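Local coordinates for 75aa long hypothetical regulatory protein AsnC (Pyrococcus horikoshii, PDB 2CVI) that is of unknown function but, as a stand-alone Lrp/AsnC-type ligand-binding domain that pairs with itself, probably senses small effector molecules such as amino acids, at residues 25-30 against 53-58; 32-35 against 40-43; 12-17 against 63-68. All coordinates share one frame; numbering follows the deposited sequence.

Contact 1: residues 25-30 against 53-58; sequences MPEVKE and DQFITE. With K (potassium ion), chain C.
The ring of Phe55, reaching out from helix 49-59, meets Met25, Glu27 and Val28 at the turn that leads into strand 28-33. This is helix-on-sheet packing in the ferredoxin-like alpha/beta sandwich of the Lrp/AsnC ligand-binding domain. The tightly packed, buried part is the outer end of the ring. Met25 SD lies 4.8 Å from the centroid of the Phe55 ring. Standing 68° off the ring normal, the sulfur makes an oblique Met-aromatic contact. Val28 CG2 comes to 3.7 Å from Phe55 CZ, its side chain crossing that of Phe55 at about a right angle. Phe55 reaches this point because its CG is anti to the backbone N (chi1 -177°), and the side chain also touches Val44 and Ile6 of the sheet.

Glu27 marks the solvent side, where a partly exposed acid makes equally close contact. Its chain bends at chi2, bringing the carboxylate obliquely against the CD1-CE1 side of Phe55, with OE1 3.7 Å from Phe55 CE1 and the two planes 46° apart. This is van der Waals contact, and Glu27 OE1 also forms a long, weak ion pair with Lys59. The three contacting residues are presented by a type I beta turn, closed by the bond from Val28 N to Met25 O (3.0 Å). Turned away from Phe55, the same turn faces a potassium ion, with Leu23 O completing the protein ligands; a water lies farther off, at 3.3 Å from the ion. Backbone carbonyls grip the metal: Met25 O is 2.7 Å from the potassium ion. Val28 O is closer, 2.5 Å from the potassium ion.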
ATOM      1  N   MET A  25     -11.945   3.888 -13.044  1.00 21.88           N
ATOM      2  CA  MET A  25     -10.943   4.039 -14.104  1.00 22.81           C
ATOM      3  C   MET A  25     -10.309   2.706 -14.434  1.00 22.78           C
ATOM      4  O   MET A  25      -9.946   1.922 -13.552  1.00 21.18           O
ATOM      5  CB  MET A  25      -9.856   5.038 -13.693  1.00 22.02           C
ATOM      6  CG  MET A  25     -10.361   6.431 -13.454  1.00 24.94           C
ATOM      7  SD  MET A  25      -9.132   7.532 -12.759  1.00 26.17           S
ATOM      8  CE  MET A  25     -10.128   9.049 -12.597  1.00 27.75           C
ATOM      9  N   PRO A  26     -10.131   2.426 -15.727  1.00 23.87           N
ATOM     10  CA  PRO A  26      -9.540   1.144 -16.085  1.00 22.96           C
ATOM     11  C   PRO A  26      -8.154   0.811 -15.505  1.00 22.33           C
ATOM     12  O   PRO A  26      -7.858  -0.336 -15.220  1.00 23.56           O
ATOM     13  CB  PRO A  26      -9.606   1.159 -17.624  1.00 23.80           C
ATOM     14  CG  PRO A  26      -9.514   2.570 -17.954  1.00 25.04           C
ATOM     15  CD  PRO A  26     -10.373   3.263 -16.919  1.00 24.95           C
ATOM     16  N   GLU A  27      -7.336   1.828 -15.300  1.00 20.75           N
ATOM     17  CA  GLU A  27      -6.014   1.602 -14.752  1.00 20.58           C
ATOM     18  C   GLU A  27      -6.040   1.190 -13.276  1.00 19.46           C
ATOM     19  O   GLU A  27      -5.103   0.555 -12.800  1.00 16.60           O
ATOM     20  CB  GLU A  27      -5.186   2.878 -14.831  1.00 22.67           C
ATOM     21  CG  GLU A  27      -4.864   3.337 -16.237  1.00 27.18           C
ATOM     22  CD  GLU A  27      -5.957   4.174 -16.874  1.00 27.35           C
ATOM     23  OE1 GLU A  27      -7.030   4.428 -16.240  1.00 26.26           O
ATOM     24  OE2 GLU A  27      -5.710   4.582 -18.032  1.00 28.00           O
ATOM     25  N   VAL A  28      -7.084   1.617 -12.563  1.00 16.80           N
ATOM     26  CA  VAL A  28      -7.186   1.385 -11.136  1.00 16.38           C
ATOM     27  C   VAL A  28      -7.753   0.019 -10.823  1.00 16.05           C
ATOM     28  O   VAL A  28      -8.907  -0.278 -11.188  1.00 17.23           O
ATOM     29  CB  VAL A  28      -8.015   2.482 -10.452  1.00 16.10           C
ATOM     30  CG1 VAL A  28      -8.191   2.154  -8.967  1.00 15.64           C
ATOM     31  CG2 VAL A  28      -7.314   3.823 -10.626  1.00 18.36           C
ATOM     32  N   LYS A  29      -6.946  -0.784 -10.133  1.00 14.95           N
ATOM     33  CA  LYS A  29      -7.345  -2.147  -9.819  1.00 16.02           C
ATOM     34  C   LYS A  29      -7.865  -2.357  -8.425  1.00 17.12           C
ATOM     35  O   LYS A  29      -8.712  -3.240  -8.201  1.00 18.61           O
ATOM     36  CB  LYS A  29      -6.189  -3.112 -10.077  1.00 17.77           C
ATOM     37  CG  LYS A  29      -5.600  -2.992 -11.493  1.00 18.95           C
ATOM     38  CD  LYS A  29      -6.683  -3.026 -12.598  1.00 19.38           C
ATOM     39  CE  LYS A  29      -6.155  -2.764 -14.044  1.00 22.98           C
ATOM     40  NZ  LYS A  29      -5.403  -3.878 -14.619  1.00 24.65           N
ATOM     41  N   GLU A  30      -7.369  -1.564  -7.477  1.00 16.23           N
ATOM     42  CA  GLU A  30      -7.796  -1.663  -6.086  1.00 16.25           C
ATOM     43  C   GLU A  30      -7.628  -0.283  -5.488  1.00 16.31           C
ATOM     44  O   GLU A  30      -6.761   0.474  -5.916  1.00 16.45           O
ATOM     45  CB  GLU A  30      -6.883  -2.584  -5.259  1.00 18.01           C
ATOM     46  CG  GLU A  30      -6.736  -3.959  -5.819  1.00 19.68           C
ATOM     47  CD  GLU A  30      -5.689  -4.765  -5.092  1.00 22.57           C
ATOM     48  OE1 GLU A  30      -5.273  -4.373  -3.980  1.00 24.94           O
ATOM     49  OE2 GLU A  30      -5.289  -5.809  -5.642  1.00 24.75           O
ATOM     50  N   ASP A  53       2.969   7.709 -15.792  1.00 14.64           N
ATOM     51  CA  ASP A  53       3.316   9.101 -15.574  1.00 15.09           C
ATOM     52  C   ASP A  53       2.162  10.005 -15.971  1.00 15.68           C
ATOM     53  O   ASP A  53       1.812  10.944 -15.246  1.00 17.18           O
ATOM     54  CB  ASP A  53       4.576   9.437 -16.382  1.00 16.78           C
ATOM     55  CG  ASP A  53       5.260  10.674 -15.882  1.00 20.99           C
ATOM     56  OD1 ASP A  53       5.240  10.925 -14.657  1.00 24.36           O
ATOM     57  OD2 ASP A  53       5.826  11.395 -16.719  1.00 23.94           O
ATOM     58  N   GLN A  54       1.551   9.724 -17.119  1.00 16.20           N
ATOM     59  CA  GLN A  54       0.432  10.523 -17.565  1.00 18.32           C
ATOM     60  C   GLN A  54      -0.756  10.362 -16.642  1.00 16.98           C
ATOM     61  O   GLN A  54      -1.470  11.332 -16.386  1.00 18.30           O
ATOM     62  CB  GLN A  54       0.081  10.178 -19.011  1.00 20.05           C
ATOM     63  CG  GLN A  54       1.220  10.586 -19.912  1.00 26.99           C
ATOM     64  CD  GLN A  54       0.953  10.327 -21.375  1.00 29.73           C
ATOM     65  OE1 GLN A  54      -0.129   9.877 -21.757  1.00 33.23           O
ATOM     66  NE2 GLN A  54       1.944  10.621 -22.210  1.00 30.44           N
ATOM     67  N   PHE A  55      -0.982   9.166 -16.120  1.00 15.29           N
ATOM     68  CA  PHE A  55      -2.085   8.980 -15.183  1.00 17.08           C
ATOM     69  C   PHE A  55      -1.873   9.847 -13.943  1.00 16.34           C
ATOM     70  O   PHE A  55      -2.808  10.512 -13.477  1.00 15.62           O
ATOM     71  CB  PHE A  55      -2.150   7.507 -14.785  1.00 16.93           C
ATOM     72  CG  PHE A  55      -3.286   7.175 -13.868  1.00 17.54           C
ATOM     73  CD1 PHE A  55      -4.529   6.851 -14.398  1.00 20.31           C
ATOM     74  CD2 PHE A  55      -3.131   7.212 -12.479  1.00 17.81           C
ATOM     75  CE1 PHE A  55      -5.607   6.561 -13.556  1.00 19.56           C
ATOM     76  CE2 PHE A  55      -4.218   6.925 -11.613  1.00 17.07           C
ATOM     77  CZ  PHE A  55      -5.450   6.598 -12.169  1.00 18.18           C
ATOM     78  N   ILE A  56      -0.660   9.816 -13.394  1.00 15.49           N
ATOM     79  CA  ILE A  56      -0.335  10.564 -12.191  1.00 15.30           C
ATOM     80  C   ILE A  56      -0.369  12.073 -12.379  1.00 16.41           C
ATOM     81  O   ILE A  56      -0.895  12.779 -11.526  1.00 15.91           O
ATOM     82  CB  ILE A  56       1.090  10.164 -11.701  1.00 15.49           C
ATOM     83  CG1 ILE A  56       1.058   8.729 -11.164  1.00 17.34           C
ATOM     84  CG2 ILE A  56       1.606  11.151 -10.634  1.00 18.52           C
ATOM     85  CD1 ILE A  56       2.422   8.178 -10.819  1.00 20.90           C
ATOM     86  N   THR A  57       0.174  12.584 -13.478  1.00 18.23           N
ATOM     87  CA  THR A  57       0.203  14.042 -13.590  1.00 18.39           C
ATOM     88  C   THR A  57      -0.989  14.653 -14.330  1.00 18.70           C
ATOM     89  O   THR A  57      -1.384  15.803 -14.035  1.00 20.66           O
ATOM     90  CB  THR A  57       1.531  14.500 -14.199  1.00 20.48           C
ATOM     91  OG1 THR A  57       1.534  14.123 -15.567  1.00 21.74           O
ATOM     92  CG2 THR A  57       2.748  13.841 -13.482  1.00 21.66           C
ATOM     93  N   GLU A  58      -1.613  13.895 -15.220  1.00 17.60           N
ATOM     94  CA  GLU A  58      -2.793  14.404 -15.915  1.00 18.05           C
ATOM     95  C   GLU A  58      -4.129  13.933 -15.362  1.00 19.26           C
ATOM     96  O   GLU A  58      -4.959  14.755 -14.987  1.00 18.48           O
ATOM     97  CB  GLU A  58      -2.769  14.056 -17.393  1.00 20.37           C
ATOM     98  CG  GLU A  58      -1.479  14.439 -18.103  1.00 21.29           C
ATOM     99  CD  GLU A  58      -1.516  14.070 -19.587  1.00 24.35           C
ATOM    100  OE1 GLU A  58      -0.458  13.796 -20.193  1.00 23.21           O
ATOM    101  OE2 GLU A  58      -2.614  14.063 -20.167  1.00 26.52           O
TER
HETATM  102  K     K C1091     -11.083  -0.250 -12.382  1.00 22.04           K
HETATM  103  O   HOH W   1     -12.700   0.293 -15.163  1.00 26.65           O

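Contact 2: residues 32-35 against 40-43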
ATOM      1  N   TYR A  32      -8.131   1.785  -1.443  1.00 16.00           N
ATOM      2  CA  TYR A  32      -8.432   1.681  -0.027  1.00 15.76           C
ATOM      3  C   TYR A  32      -8.371   3.021   0.647  1.00 15.62           C
ATOM      4  O   TYR A  32      -7.401   3.759   0.488  1.00 16.10           O
ATOM      5  CB  TYR A  32      -7.400   0.822   0.684  1.00 17.05           C
ATOM      6  CG  TYR A  32      -7.218  -0.542   0.097  1.00 17.69           C
ATOM      7  CD1 TYR A  32      -7.811  -1.654   0.679  1.00 22.69           C
ATOM      8  CD2 TYR A  32      -6.409  -0.720  -1.018  1.00 17.87           C
ATOM      9  CE1 TYR A  32      -7.578  -2.948   0.133  1.00 22.34           C
ATOM     10  CE2 TYR A  32      -6.174  -1.977  -1.556  1.00 21.02           C
ATOM     11  CZ  TYR A  32      -6.762  -3.074  -0.976  1.00 21.56           C
ATOM     12  OH  TYR A  32      -6.503  -4.293  -1.575  1.00 23.92           O
ATOM     13  N   VAL A  33      -9.419   3.331   1.388  1.00 15.17           N
ATOM     14  CA  VAL A  33      -9.405   4.515   2.269  1.00 14.97           C
ATOM     15  C   VAL A  33      -8.601   4.024   3.474  1.00 15.80           C
ATOM     16  O   VAL A  33      -8.842   2.935   4.027  1.00 15.74           O
ATOM     17  CB  VAL A  33     -10.817   4.891   2.718  1.00 15.95           C
ATOM     18  CG1 VAL A  33     -10.752   6.021   3.741  1.00 18.48           C
ATOM     19  CG2 VAL A  33     -11.623   5.306   1.506  1.00 16.95           C
ATOM     20  N   VAL A  34      -7.642   4.833   3.916  1.00 13.69           N
ATOM     21  CA  VAL A  34      -6.782   4.443   5.025  1.00 13.32           C
ATOM     22  C   VAL A  34      -6.504   5.599   5.964  1.00 12.94           C
ATOM     23  O   VAL A  34      -6.712   6.801   5.629  1.00 14.25           O
ATOM     24  CB  VAL A  34      -5.359   3.945   4.559  1.00 13.12           C
ATOM     25  CG1 VAL A  34      -5.483   2.580   3.847  1.00 15.86           C
ATOM     26  CG2 VAL A  34      -4.723   4.974   3.589  1.00 14.97           C
ATOM     27  N   TYR A  35      -6.052   5.222   7.160  1.00 14.57           N
ATOM     28  CA  TYR A  35      -5.619   6.195   8.166  1.00 14.58           C
ATOM     29  C   TYR A  35      -4.115   6.047   8.372  1.00 15.75           C
ATOM     30  O   TYR A  35      -3.597   4.936   8.519  1.00 15.81           O
ATOM     31  CB  TYR A  35      -6.311   5.977   9.507  1.00 15.54           C
ATOM     32  CG  TYR A  35      -7.699   6.528   9.621  1.00 15.44           C
ATOM     33  CD1 TYR A  35      -8.391   6.381  10.807  1.00 16.66           C
ATOM     34  CD2 TYR A  35      -8.315   7.218   8.571  1.00 13.92           C
ATOM     35  CE1 TYR A  35      -9.667   6.901  10.970  1.00 16.31           C
ATOM     36  CE2 TYR A  35      -9.596   7.737   8.710  1.00 15.41           C
ATOM     37  CZ  TYR A  35     -10.266   7.574   9.908  1.00 17.15           C
ATOM     38  OH  TYR A  35     -11.570   8.027  10.074  1.00 17.63           O
ATOM     39  N   LEU A  40      -5.494   7.722   1.068  1.00 14.26           N
ATOM     40  CA  LEU A  40      -5.977   6.741   0.109  1.00 16.29           C
ATOM     41  C   LEU A  40      -4.800   6.037  -0.527  1.00 16.29           C
ATOM     42  O   LEU A  40      -3.767   6.647  -0.765  1.00 17.39           O
ATOM     43  CB  LEU A  40      -6.816   7.448  -0.992  1.00 20.22           C
ATOM     44  CG  LEU A  40      -7.596   6.693  -2.080  1.00 23.58           C
ATOM     45  CD1 LEU A  40      -8.563   5.700  -1.439  1.00 24.95           C
ATOM     46  CD2 LEU A  40      -8.360   7.706  -2.952  1.00 24.88           C
ATOM     47  N   ILE A  41      -4.940   4.734  -0.760  1.00 14.89           N
ATOM     48  CA  ILE A  41      -3.900   3.965  -1.446  1.00 15.34           C
ATOM     49  C   ILE A  41      -4.582   3.289  -2.627  1.00 15.86           C
ATOM     50  O   ILE A  41      -5.609   2.640  -2.479  1.00 15.15           O
ATOM     51  CB  ILE A  41      -3.309   2.870  -0.598  1.00 17.22           C
ATOM     52  CG1 ILE A  41      -2.552   3.468   0.564  1.00 20.71           C
ATOM     53  CG2 ILE A  41      -2.312   2.014  -1.487  1.00 18.49           C
ATOM     54  CD1 ILE A  41      -1.931   2.426   1.441  1.00 21.99           C
ATOM     55  N   VAL A  42      -3.990   3.433  -3.802  1.00 14.09           N
ATOM     56  CA  VAL A  42      -4.570   2.855  -5.002  1.00 15.68           C
ATOM     57  C   VAL A  42      -3.523   2.016  -5.730  1.00 14.95           C
ATOM     58  O   VAL A  42      -2.344   2.394  -5.804  1.00 15.68           O
ATOM     59  CB  VAL A  42      -5.107   3.981  -5.910  1.00 19.30           C
ATOM     60  CG1 VAL A  42      -5.906   4.985  -5.035  1.00 21.34           C
ATOM     61  CG2 VAL A  42      -3.995   4.676  -6.655  1.00 24.43           C
ATOM     62  N   LYS A  43      -3.921   0.835  -6.197  1.00 12.86           N
ATOM     63  CA  LYS A  43      -3.012  -0.042  -6.944  1.00 14.24           C
ATOM     64  C   LYS A  43      -3.409   0.144  -8.399  1.00 15.53           C
ATOM     65  O   LYS A  43      -4.573  -0.030  -8.765  1.00 15.66           O
ATOM     66  CB  LYS A  43      -3.148  -1.550  -6.575  1.00 14.67           C
ATOM     67  CG  LYS A  43      -2.030  -2.426  -7.211  1.00 17.60           C
ATOM     68  CD  LYS A  43      -2.195  -3.945  -6.939  1.00 17.02           C
ATOM     69  CE  LYS A  43      -0.984  -4.735  -7.420  1.00 19.07           C
ATOM     70  NZ  LYS A  43      -1.332  -6.196  -7.443  1.00 21.00           N
TER
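Tyr32 and Ile41 form an antiparallel hydrogen-bonded pair: Tyr32 N donates to Ile41 O at 2.9 Å with an N-H...O angle of 150°, and Ile41 N returns a bond to Tyr32 O, also 2.9 Å but straighter at 164°. Tyr32 O also receives a weak C-H contact from Leu40 CA, at 3.3 Å. The neighbouring pair, Val33 with Leu40, is non-hydrogen-bonded, its CA atoms 4.6 Å apart, and touches through Val33 CG2 and Leu40 CD1. Beyond the last bridge, the side chains of Val34 and Ile41 meet at about a right angle, Val34 CG2 4.0 Å from Ile41 CG1.

With CG anti to the carbonyl carbon (chi1 -55°), the Tyr32 ring turns an edge to Ile41 O, which lies 3.8 Å from Tyr32 CD2 and in the ring plane. Its hydroxyl is hydrogen-bonded to Glu30 OE1 and to Lys43 NZ of the second subunit, and Phe5 of that subunit stacks edge-to-face with the ring. On the other face of the sheet, Leu40 packs under helix 15-23 against Val18, Met19 and Leu22. The result is a beta hairpin, strands 28-33 and 40-46, with one face toward the helices and the other toward the partner subunit, the arrangement of a dimeric alpha-beta barrel.

Contact 3: residues 12-17 against 63-68; sequences AGKERE and MPEIQM
Two carboxylates approach each other without a hydrogen bond between them: Glu17 OE1 stands 3.5 Å from Glu65 OE2, their planes turned 61° apart. Like charges at this range are probably made tolerable by nearby lysines. Lys21 NZ forms a salt bridge to Glu17 OE1, and Lys14 NZ, though not in contact, lies 5.2 Å from Glu65 OE2. Such closeness might also raise the proton affinity of one of the acids.

The torsions explain the meeting. Glu17 runs out fully extended, its CG anti to the backbone N (chi1 162°), whereas Glu65 folds at chi2 and brings OE2 toward OE1 of Glu17. Lys14 crosses Glu65 at about a right angle, their CB atoms 3.8 Å apart. The approach of Lys14 CD to Glu65 CG is implausibly short, so the placing of one or both of these chains is doubtful.

In the ferredoxin-like fold this is where the start of helix 15-23, following strand 2-10, faces the turn between helix 49-59 and strand 66-77. That turn is type I, from Met63 to Ile66, closed by Ile66 N to Met63 O at 2.9 Å. On the approach to helix 15-23, Gly13 adopts a positive phi of 87°, and its N donates to Glu15 OE2 at 3.1 Å.

Outside the two segments, Glu65 is tied to Ala11 by a backbone hydrogen bond, and its side chain rests on Val18. Farther along the strand, Gln67 and Met68 both face Val9 in a classic beta bulge.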
ATOM      1  N   ALA A  12     -10.361  16.535   3.237  1.00 19.47           N
ATOM      2  CA  ALA A  12     -11.217  15.697   4.097  1.00 20.69           C
ATOM      3  C   ALA A  12     -12.672  15.582   3.600  1.00 23.50           C
ATOM      4  O   ALA A  12     -13.230  16.546   3.101  1.00 25.09           O
ATOM      5  CB  ALA A  12     -11.155  16.237   5.560  1.00 21.17           C
ATOM      6  N   GLY A  13     -13.235  14.373   3.721  1.00 24.70           N
ATOM      7  CA  GLY A  13     -14.597  14.102   3.291  1.00 27.97           C
ATOM      8  C   GLY A  13     -14.775  13.701   1.826  1.00 29.40           C
ATOM      9  O   GLY A  13     -15.876  13.335   1.396  1.00 29.85           O
ATOM     10  N   LYS A  14     -13.695  13.761   1.055  1.00 29.23           N
ATOM     11  CA  LYS A  14     -13.756  13.406  -0.359  1.00 30.61           C
ATOM     12  C   LYS A  14     -13.188  12.025  -0.718  1.00 30.05           C
ATOM     13  O   LYS A  14     -13.189  11.627  -1.886  1.00 28.79           O
ATOM     14  CB  LYS A  14     -13.039  14.497  -1.164  1.00 32.08           C
ATOM     15  CG  LYS A  14     -13.657  15.867  -0.919  1.00 34.49           C
ATOM     16  CD  LYS A  14     -12.723  16.981  -1.310  1.00 37.80           C
ATOM     17  CE  LYS A  14     -13.283  18.348  -0.927  1.00 39.88           C
ATOM     18  NZ  LYS A  14     -12.468  19.472  -1.503  1.00 41.33           N
ATOM     19  N   GLU A  15     -12.713  11.294   0.284  1.00 29.97           N
ATOM     20  CA  GLU A  15     -12.115   9.969   0.087  1.00 31.09           C
ATOM     21  C   GLU A  15     -12.917   8.968  -0.736  1.00 30.63           C
ATOM     22  O   GLU A  15     -12.406   8.408  -1.724  1.00 29.96           O
ATOM     23  CB  GLU A  15     -11.799   9.321   1.446  1.00 32.36           C
ATOM     24  CG  GLU A  15     -10.854  10.106   2.365  1.00 33.39           C
ATOM     25  CD  GLU A  15     -11.562  11.161   3.186  1.00 35.24           C
ATOM     26  OE1 GLU A  15     -12.706  10.915   3.605  1.00 37.38           O
ATOM     27  OE2 GLU A  15     -10.966  12.229   3.444  1.00 37.74           O
ATOM     28  N   ARG A  16     -14.154   8.724  -0.317  1.00 30.32           N
ATOM     29  CA  ARG A  16     -15.020   7.766  -0.988  1.00 31.61           C
ATOM     30  C   ARG A  16     -15.461   8.235  -2.369  1.00 31.54           C
ATOM     31  O   ARG A  16     -15.558   7.406  -3.287  1.00 29.69           O
ATOM     32  CB  ARG A  16     -16.254   7.452  -0.119  1.00 33.40           C
ATOM     33  CG  ARG A  16     -15.985   6.637   1.157  1.00 36.49           C
ATOM     34  CD  ARG A  16     -17.322   6.221   1.795  1.00 39.26           C
ATOM     35  NE  ARG A  16     -17.196   5.198   2.835  1.00 40.59           N
ATOM     36  CZ  ARG A  16     -18.229   4.623   3.454  1.00 41.23           C
ATOM     37  NH1 ARG A  16     -19.472   4.963   3.140  1.00 42.76           N
ATOM     38  NH2 ARG A  16     -18.020   3.703   4.390  1.00 40.82           N
ATOM     39  N   GLU A  17     -15.748   9.539  -2.506  1.00 31.11           N
ATOM     40  CA  GLU A  17     -16.160  10.147  -3.784  1.00 31.47           C
ATOM     41  C   GLU A  17     -15.058   9.923  -4.797  1.00 29.89           C
ATOM     42  O   GLU A  17     -15.312   9.509  -5.936  1.00 28.48           O
ATOM     43  CB  GLU A  17     -16.368  11.667  -3.646  1.00 34.44           C
ATOM     44  CG  GLU A  17     -16.364  12.413  -5.003  1.00 36.58           C
ATOM     45  CD  GLU A  17     -16.470  13.939  -4.887  1.00 38.52           C
ATOM     46  OE1 GLU A  17     -16.126  14.639  -5.862  1.00 39.69           O
ATOM     47  OE2 GLU A  17     -16.905  14.446  -3.838  1.00 40.48           O
ATOM     48  N   MET A  63      -9.148  15.609 -10.587  1.00 20.70           N
ATOM     49  CA  MET A  63      -9.791  15.541  -9.275  1.00 20.79           C
ATOM     50  C   MET A  63      -9.012  16.417  -8.309  1.00 21.94           C
ATOM     51  O   MET A  63      -8.123  15.949  -7.603  1.00 20.55           O
ATOM     52  CB  MET A  63      -9.822  14.088  -8.776  1.00 21.99           C
ATOM     53  CG  MET A  63     -10.693  13.209  -9.656  1.00 22.76           C
ATOM     54  SD  MET A  63     -10.449  11.440  -9.370  1.00 23.92           S
ATOM     55  CE  MET A  63      -8.878  11.283 -10.195  1.00 24.48           C
ATOM     56  N   PRO A  64      -9.343  17.715  -8.239  1.00 21.89           N
ATOM     57  CA  PRO A  64      -8.594  18.579  -7.320  1.00 22.47           C
ATOM     58  C   PRO A  64      -8.706  18.237  -5.835  1.00 20.97           C
ATOM     59  O   PRO A  64      -7.995  18.788  -5.000  1.00 21.03           O
ATOM     60  CB  PRO A  64      -9.091  19.984  -7.676  1.00 22.91           C
ATOM     61  CG  PRO A  64     -10.496  19.747  -8.183  1.00 24.64           C
ATOM     62  CD  PRO A  64     -10.362  18.462  -8.999  1.00 22.90           C
ATOM     63  N   GLU A  65      -9.584  17.283  -5.534  1.00 20.56           N
ATOM     64  CA  GLU A  65      -9.721  16.823  -4.159  1.00 20.39           C
ATOM     65  C   GLU A  65      -8.434  16.080  -3.753  1.00 19.66           C
ATOM     66  O   GLU A  65      -8.116  15.928  -2.569  1.00 19.16           O
ATOM     67  CB  GLU A  65     -10.906  15.853  -4.035  1.00 22.19           C
ATOM     68  CG  GLU A  65     -12.289  16.453  -4.282  1.00 25.60           C
ATOM     69  CD  GLU A  65     -12.651  16.602  -5.739  1.00 28.71           C
ATOM     70  OE1 GLU A  65     -11.899  16.135  -6.608  1.00 26.62           O
ATOM     71  OE2 GLU A  65     -13.719  17.190  -6.023  1.00 31.80           O
ATOM     72  N   ILE A  66      -7.699  15.589  -4.746  1.00 18.07           N
ATOM     73  CA  ILE A  66      -6.446  14.888  -4.473  1.00 17.97           C
ATOM     74  C   ILE A  66      -5.334  15.951  -4.436  1.00 17.98           C
ATOM     75  O   ILE A  66      -4.986  16.542  -5.469  1.00 20.36           O
ATOM     76  CB  ILE A  66      -6.153  13.829  -5.547  1.00 16.74           C
ATOM     77  CG1 ILE A  66      -7.281  12.787  -5.587  1.00 19.18           C
ATOM     78  CG2 ILE A  66      -4.829  13.158  -5.228  1.00 17.12           C
ATOM     79  CD1 ILE A  66      -7.219  11.798  -6.740  1.00 20.68           C
ATOM     80  N   GLN A  67      -4.785  16.192  -3.263  1.00 16.27           N
ATOM     81  CA  GLN A  67      -3.779  17.250  -3.047  1.00 16.93           C
ATOM     82  C   GLN A  67      -2.325  16.865  -3.211  1.00 18.61           C
ATOM     83  O   GLN A  67      -1.475  17.724  -3.541  1.00 19.59           O
ATOM     84  CB  GLN A  67      -4.001  17.873  -1.636  1.00 16.55           C
ATOM     85  CG  GLN A  67      -5.389  18.391  -1.422  1.00 17.16           C
ATOM     86  CD  GLN A  67      -5.634  18.831   0.006  1.00 17.37           C
ATOM     87  OE1 GLN A  67      -4.951  18.389   0.929  1.00 18.46           O
ATOM     88  NE2 GLN A  67      -6.622  19.690   0.197  1.00 20.97           N
ATOM     89  N   MET A  68      -2.005  15.585  -2.985  1.00 17.65           N
ATOM     90  CA  MET A  68      -0.632  15.146  -3.086  1.00 18.92           C
ATOM     91  C   MET A  68      -0.607  13.658  -3.371  1.00 18.03           C
ATOM     92  O   MET A  68      -1.465  12.922  -2.898  1.00 18.86           O
ATOM     93  CB  MET A  68       0.127  15.433  -1.771  1.00 23.08           C
ATOM     94  CG  MET A  68       1.639  15.192  -1.814  1.00 31.64           C
ATOM     95  SD  MET A  68       2.130  13.505  -1.372  1.00 40.50           S
ATOM     96  CE  MET A  68       2.527  13.690   0.419  1.00 39.93           C
TER

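Contact 2 is buried, contact 1 partly buried and contact 3 at the surface, and their chemistry follows. The hairpin of contact 2 is held by paired backbone bonds, aliphatic side chains and the Tyr32 ring, and also faces the partner subunit; contact 1 relies on an aromatic ring and sulfur, with metal-binding carbonyls on its outer side; contact 3 brings charged chains together. Contacts 1 and 2 share strand 28-33 and join through a classic bulge, Lys29 and Glu30 both facing Lys43, with Lys29 N 2.8 Å from Lys43 O. Contact 3 meets contact 1 where Met25 CE lies 3.5 Å from Met63 CE, and contact 2 where Val33 CG2 packs against Glu15 CB. All three reach one antiparallel sheet.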